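Local coordinates for protein LysR family transcriptional regulator (Vibrio vulnificus, PDB 5X0O) that probably acts as a LysR-type, sequence-specific DNA-binding transcription regulator, of which this chain is the effector-binding (substrate-binding) domain, at residues A[9-14]-A[56-61]. Sequence-based numbering, arbitrary orientation.
Sequences IKISTP and VIFRVG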
loop_
_atom_site.group_PDB
_atom_site.type_symbol
_atom_site.label_atom_id
_atom_site.label_comp_id
_atom_site.label_asym_id
_atom_site.label_seq_id
_atom_site.Cartn_x
_atom_site.Cartn_y
_atom_site.Cartn_z
ATOM N N ILE A 9 2.754 -0.472 -21.801
ATOM C CA ILE A 9 3.593 0.622 -21.327
ATOM C C ILE A 9 4.084 0.246 -19.938
ATOM O O ILE A 9 3.275 -0.019 -19.039
ATOM C CB ILE A 9 2.840 1.960 -21.302
ATOM C CG1 ILE A 9 2.322 2.301 -22.695
ATOM C CG2 ILE A 9 3.750 3.069 -20.815
ATOM C CD1 ILE A 9 1.751 3.685 -22.784
ATOM N N LYS A 10 5.403 0.211 -19.765
ATOM C CA LYS A 10 6.028 -0.229 -18.522
ATOM C C LYS A 10 6.489 1.003 -17.749
ATOM O O LYS A 10 7.411 1.704 -18.181
ATOM C CB LYS A 10 7.193 -1.171 -18.822
ATOM C CG LYS A 10 7.647 -2.015 -17.649
ATOM C CD LYS A 10 8.615 -3.102 -18.098
ATOM C CE LYS A 10 9.054 -3.963 -16.924
ATOM N NZ LYS A 10 7.886 -4.432 -16.123
ATOM N N ILE A 11 5.851 1.270 -16.607
ATOM C CA ILE A 11 6.148 2.457 -15.816
ATOM C C ILE A 11 6.466 2.067 -14.376
ATOM O O ILE A 11 6.026 1.027 -13.875
ATOM C CB ILE A 11 4.993 3.484 -15.858
ATOM C CG1 ILE A 11 3.810 3.009 -15.023
ATOM C CG2 ILE A 11 4.531 3.720 -17.279
ATOM C CD1 ILE A 11 2.723 4.050 -14.886
ATOM N N SER A 12 7.248 2.920 -13.714
ATOM C CA SER A 12 7.638 2.740 -12.321
ATOM C C SER A 12 7.316 4.016 -11.557
ATOM O O SER A 12 7.632 5.115 -12.022
ATOM C CB SER A 12 9.131 2.409 -12.199
ATOM O OG SER A 12 9.588 2.572 -10.869
ATOM N N THR A 13 6.694 3.870 -10.395
ATOM C CA THR A 13 6.259 4.984 -9.569
ATOM C C THR A 13 6.797 4.817 -8.158
ATOM O O THR A 13 7.100 3.697 -7.730
ATOM C CB THR A 13 4.726 5.084 -9.530
ATOM O OG1 THR A 13 4.171 3.823 -9.134
ATOM C CG2 THR A 13 4.178 5.472 -10.893
ATOM N N PRO A 14 6.939 5.916 -7.410
ATOM C CA PRO A 14 7.392 5.803 -6.019
ATOM C C PRO A 14 6.387 5.043 -5.166
ATOM O O PRO A 14 5.178 5.089 -5.399
ATOM C CB PRO A 14 7.526 7.262 -5.564
ATOM C CG PRO A 14 6.708 8.047 -6.530
ATOM C CD PRO A 14 6.799 7.319 -7.830
ATOM N N VAL A 56 8.584 4.884 -18.921
ATOM C CA VAL A 56 8.527 6.118 -18.142
ATOM C C VAL A 56 8.803 5.773 -16.683
ATOM O O VAL A 56 8.340 4.744 -16.178
ATOM C CB VAL A 56 7.162 6.827 -18.292
ATOM C CG1 VAL A 56 7.087 8.056 -17.393
ATOM C CG2 VAL A 56 6.898 7.211 -19.752
ATOM N N ILE A 57 9.561 6.634 -16.005
ATOM C CA ILE A 57 9.902 6.461 -14.599
ATOM C C ILE A 57 9.457 7.700 -13.834
ATOM O O ILE A 57 9.805 8.826 -14.207
ATOM C CB ILE A 57 11.409 6.213 -14.404
ATOM C CG1 ILE A 57 11.803 4.872 -15.019
ATOM C CG2 ILE A 57 11.773 6.245 -12.926
ATOM C CD1 ILE A 57 13.268 4.535 -14.867
ATOM N N PHE A 58 8.688 7.490 -12.770
ATOM C CA PHE A 58 8.277 8.550 -11.859
ATOM C C PHE A 58 9.058 8.400 -10.562
ATOM O O PHE A 58 9.120 7.306 -9.993
ATOM C CB PHE A 58 6.775 8.499 -11.592
ATOM C CG PHE A 58 5.945 8.768 -12.804
ATOM C CD1 PHE A 58 5.612 10.063 -13.156
ATOM C CD2 PHE A 58 5.505 7.727 -13.602
ATOM C CE1 PHE A 58 4.847 10.317 -14.279
ATOM C CE2 PHE A 58 4.741 7.974 -14.725
ATOM C CZ PHE A 58 4.413 9.269 -15.064
ATOM N N ARG A 59 9.637 9.501 -10.095
ATOM C CA ARG A 59 10.691 9.424 -9.097
ATOM C C ARG A 59 10.645 10.652 -8.198
ATOM O O ARG A 59 10.257 11.740 -8.629
ATOM C CB ARG A 59 12.051 9.307 -9.792
ATOM C CG ARG A 59 13.242 9.175 -8.879
ATOM C CD ARG A 59 14.515 9.533 -9.622
ATOM N NE ARG A 59 15.697 9.115 -8.879
ATOM C CZ ARG A 59 16.045 9.622 -7.704
ATOM N NH1 ARG A 59 15.299 10.564 -7.145
ATOM N NH2 ARG A 59 17.135 9.191 -7.088
ATOM N N VAL A 60 11.044 10.463 -6.944
ATOM C CA VAL A 60 11.193 11.564 -5.999
ATOM C C VAL A 60 12.646 12.023 -6.030
ATOM O O VAL A 60 13.563 11.223 -5.814
ATOM C CB VAL A 60 10.781 11.144 -4.581
ATOM C CG1 VAL A 60 10.717 12.358 -3.670
ATOM C CG2 VAL A 60 9.448 10.412 -4.605
ATOM N N GLY A 61 12.860 13.308 -6.306
ATOM C CA GLY A 61 14.192 13.862 -6.351
ATOM C C GLY A 61 14.866 13.666 -7.694
ATOM O O GLY A 61 14.545 12.739 -8.449
#
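Ile-11 bridges Val-56 and Ser-12 bridges Ile-57 where strands 9-14 and 56-60 run side by side in the same direction, their axes 6° apart. The amide of Ser-12 reaches Val-56 O (N-O 3.3 Å), and its carbonyl takes the amide of Phe-58 almost head-on: Phe-58 N to Ser-12 O is 2.7 Å, with a C=O...N angle of 170°. Val-56 N to Lys-10 O is a weak bond. At Pro-14, which has no N-H to give, the ring instead sets CD 3.2 Å from Phe-58 O. Strand 9-14 is flanked on its other edge by strand 38-43, giving the parallel core of one lobe of the periplasmic-binding-protein-like LysR domain. Ile-11, Thr-13, Val-56 and Phe-58 share a face, partly covered by Phe-197 and Ile-198 of helix 192-202. There Phe-58, with CG anti to its carbonyl carbon (chi1 -65°), lies alongside Thr-13, whose methyl CG2 sits 3.8 Å from ring atom CD2. Thr-13 OG1 turns to Thr-18 OG1 for its hydrogen bond. Further along, Pro-14 CB meets Val-60 CG2 at 3.8 Å, while Arg-59 pairs with Asp-47 in a salt bridge.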